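Local coordinates for protein putative LacI-family transcriptional regulator (PDB 3GBV) that probably regulates transcription as a LacI-family DNA-binding protein, its periplasmic-binding-protein-like domain presumably sensing a small-molecule effector, at residues A[183-186]-A[187-191]. Residues are numbered along the deposited sequence; the frame is centred on the assembly and turned at random.
Sequences LNIE and DSRML
Ile185 and Met190 meet where the loop after strand 173-180 turns into helix 187-197: the CD1 tip of the isoleucine approaches the selenium of the selenomethionine at 4.0 Å, the two side chains crossing obliquely. Met190 bends at chi2 (-77°), which swings SE toward the loop. The other branch of Ile185, CG2, lies against Arg189, whose chain crosses it at about a right angle. With CG anti to the backbone N (chi1 -156°) and a bend at chi3, Arg189 reaches back along the loop and sets NH2 4.0 Å from Ile185 CG2, a van der Waals contact. Asn184 O lies oblique to the guanidinium, 3.8 Å from NH2, a contact without a hydrogen bond. Glu186 holds the N-cap position; its carbonyl O receives Met190 N at 3.1 Å, fairly straight at 156°, and a weak, more bent bond from Arg189 N. One water bridges Glu186 OE1 and Asp187 N, lying 3.2 Å from Asp187 N, so the cap residue's carboxylate reaches the first helical N-H indirectly. A second water donates to Ile185 O and to Asp187 OD2, the latter at 2.8 Å, while Asp187 OD1 makes a salt bridge with Lys143. Asp187 and Met190 also touch Leu179 of strand 173-180. Water and a lysine thus share the Asp187 carboxylate. Glu186 OE1 and Asp187 OD2 stand 5.1 Å apart as like charges; their repulsion is probably eased by the helix N-terminus, by Lys143 at Asp187 and by the waters, beside a small apolar contact that joins loop to helix.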
ATOM      1  N   LEU A 183      14.009 -20.810 -25.253  1.00 64.25           N
ATOM      2  CA  LEU A 183      13.916 -20.190 -26.558  1.00 64.87           C
ATOM      3  C   LEU A 183      14.611 -20.697 -27.814  1.00 65.09           C
ATOM      4  O   LEU A 183      15.063 -21.841 -27.955  1.00 65.61           O
ATOM      5  CB  LEU A 183      14.325 -18.725 -26.428  1.00 64.53           C
ATOM      6  CG  LEU A 183      13.978 -17.914 -25.193  1.00 65.15           C
ATOM      7  CD1 LEU A 183      15.255 -17.508 -24.458  1.00 64.97           C
ATOM      8  CD2 LEU A 183      13.214 -16.685 -25.637  1.00 64.94           C
ATOM      9  N   ASN A 184      14.659 -19.698 -28.689  1.00 64.39           N
ATOM     10  CA  ASN A 184      15.185 -19.579 -30.031  1.00 63.79           C
ATOM     11  C   ASN A 184      14.072 -18.891 -30.826  1.00 63.08           C
ATOM     12  O   ASN A 184      14.137 -18.702 -32.048  1.00 63.01           O
ATOM     13  CB  ASN A 184      15.669 -20.879 -30.637  1.00 64.36           C
ATOM     14  CG  ASN A 184      17.078 -20.729 -31.140  1.00 66.26           C
ATOM     15  OD1 ASN A 184      18.001 -20.526 -30.348  1.00 66.99           O
ATOM     16  ND2 ASN A 184      17.254 -20.754 -32.454  1.00 67.49           N
ATOM     17  N   ILE A 185      13.031 -18.537 -30.074  1.00 61.13           N
ATOM     18  CA  ILE A 185      11.934 -17.710 -30.561  1.00 59.00           C
ATOM     19  C   ILE A 185      12.218 -16.601 -29.557  1.00 57.00           C
ATOM     20  O   ILE A 185      12.203 -16.835 -28.344  1.00 56.03           O
ATOM     21  CB  ILE A 185      10.506 -18.272 -30.311  1.00 59.43           C
ATOM     22  CG1 ILE A 185      10.401 -18.898 -28.930  1.00 60.81           C
ATOM     23  CG2 ILE A 185      10.138 -19.248 -31.391  1.00 59.05           C
ATOM     24  CD1 ILE A 185       9.001 -19.329 -28.598  1.00 61.09           C
ATOM     25  N   GLU A 186      12.546 -15.414 -30.044  1.00 55.18           N
ATOM     26  CA  GLU A 186      12.864 -14.337 -29.126  1.00 52.87           C
ATOM     27  C   GLU A 186      11.649 -13.547 -28.717  1.00 49.38           C
ATOM     28  O   GLU A 186      10.732 -13.342 -29.507  1.00 48.50           O
ATOM     29  CB  GLU A 186      13.947 -13.426 -29.716  1.00 56.36           C
ATOM     30  CG  GLU A 186      15.318 -14.100 -29.755  1.00 61.50           C
ATOM     31  CD  GLU A 186      15.793 -14.551 -28.375  1.00 65.21           C
ATOM     32  OE1 GLU A 186      14.942 -14.882 -27.516  1.00 67.21           O
ATOM     33  OE2 GLU A 186      17.021 -14.590 -28.148  1.00 67.64           O
ATOM     34  N   ASP A 187      11.654 -13.120 -27.459  1.00 45.90           N
ATOM     35  CA  ASP A 187      10.553 -12.367 -26.895  1.00 42.81           C
ATOM     36  C   ASP A 187      10.059 -11.245 -27.787  1.00 41.57           C
ATOM     37  O   ASP A 187       8.861 -11.133 -28.038  1.00 39.11           O
ATOM     38  CB  ASP A 187      10.943 -11.814 -25.521  1.00 42.52           C
ATOM     39  CG  ASP A 187      10.986 -12.892 -24.460  1.00 41.31           C
ATOM     40  OD1 ASP A 187      11.332 -12.585 -23.302  1.00 41.54           O
ATOM     41  OD2 ASP A 187      10.670 -14.052 -24.790  1.00 40.90           O
ATOM     42  N   SER A 188      10.974 -10.422 -28.282  1.00 40.86           N
ATOM     43  CA  SER A 188      10.575  -9.314 -29.136  1.00 41.56           C
ATOM     44  C   SER A 188       9.908  -9.770 -30.434  1.00 41.82           C
ATOM     45  O   SER A 188       9.025  -9.085 -30.959  1.00 40.87           O
ATOM     46  CB  SER A 188      11.780  -8.418 -29.444  1.00 41.06           C
ATOM     47  OG  SER A 188      12.777  -9.120 -30.160  1.00 44.06           O
ATOM     48  N   ARG A 189      10.314 -10.924 -30.958  1.00 43.15           N
ATOM     49  CA  ARG A 189       9.705 -11.412 -32.195  1.00 44.91           C
ATOM     50  C   ARG A 189       8.268 -11.872 -31.918  1.00 43.36           C
ATOM     51  O   ARG A 189       7.378 -11.684 -32.748  1.00 43.09           O
ATOM     52  CB  ARG A 189      10.537 -12.546 -32.803  1.00 47.19           C
ATOM     53  CG  ARG A 189      10.324 -12.706 -34.311  1.00 51.03           C
ATOM     54  CD  ARG A 189      11.364 -13.627 -34.945  1.00 55.57           C
ATOM     55  NE  ARG A 189      11.144 -15.031 -34.603  1.00 59.62           N
ATOM     56  CZ  ARG A 189      12.004 -16.012 -34.864  1.00 61.38           C
ATOM     57  NH1 ARG A 189      13.157 -15.745 -35.470  1.00 62.44           N
ATOM     58  NH2 ARG A 189      11.711 -17.262 -34.521  1.00 61.78           N
HETATM   59  N   MSE A 190       8.036 -12.467 -30.751  1.00 42.94           N
HETATM   60  CA  MSE A 190       6.681 -12.890 -30.384  1.00 42.25           C
HETATM   61  C   MSE A 190       5.792 -11.643 -30.342  1.00 39.86           C
HETATM   62  O   MSE A 190       4.674 -11.647 -30.854  1.00 38.29           O
HETATM   63  CB  MSE A 190       6.660 -13.535 -28.993  1.00 44.29           C
HETATM   64  CG  MSE A 190       7.437 -14.852 -28.850  1.00 45.75           C
HETATM   65 SE   MSE A 190       6.456 -16.403 -29.624  1.00 65.73          SE
HETATM   66  CE  MSE A 190       4.608 -16.064 -29.010  1.00 45.68           C
ATOM     67  N   LEU A 191       6.298 -10.581 -29.716  1.00 38.54           N
ATOM     68  CA  LEU A 191       5.543  -9.339 -29.600  1.00 38.17           C
ATOM     69  C   LEU A 191       5.231  -8.714 -30.961  1.00 38.31           C
ATOM     70  O   LEU A 191       4.103  -8.286 -31.198  1.00 37.48           O
ATOM     71  CB  LEU A 191       6.287  -8.322 -28.721  1.00 38.16           C
ATOM     72  CG  LEU A 191       6.221  -8.380 -27.182  1.00 39.06           C
ATOM     73  CD1 LEU A 191       4.777  -8.547 -26.733  1.00 36.80           C
ATOM     74  CD2 LEU A 191       7.059  -9.507 -26.653  1.00 37.80           C
TER
HETATM   75  O   HOH W   1       9.682 -15.911 -26.656  1.00 27.88           O
HETATM   76  O   HOH W   2      14.340 -13.181 -25.748  1.00 39.90           O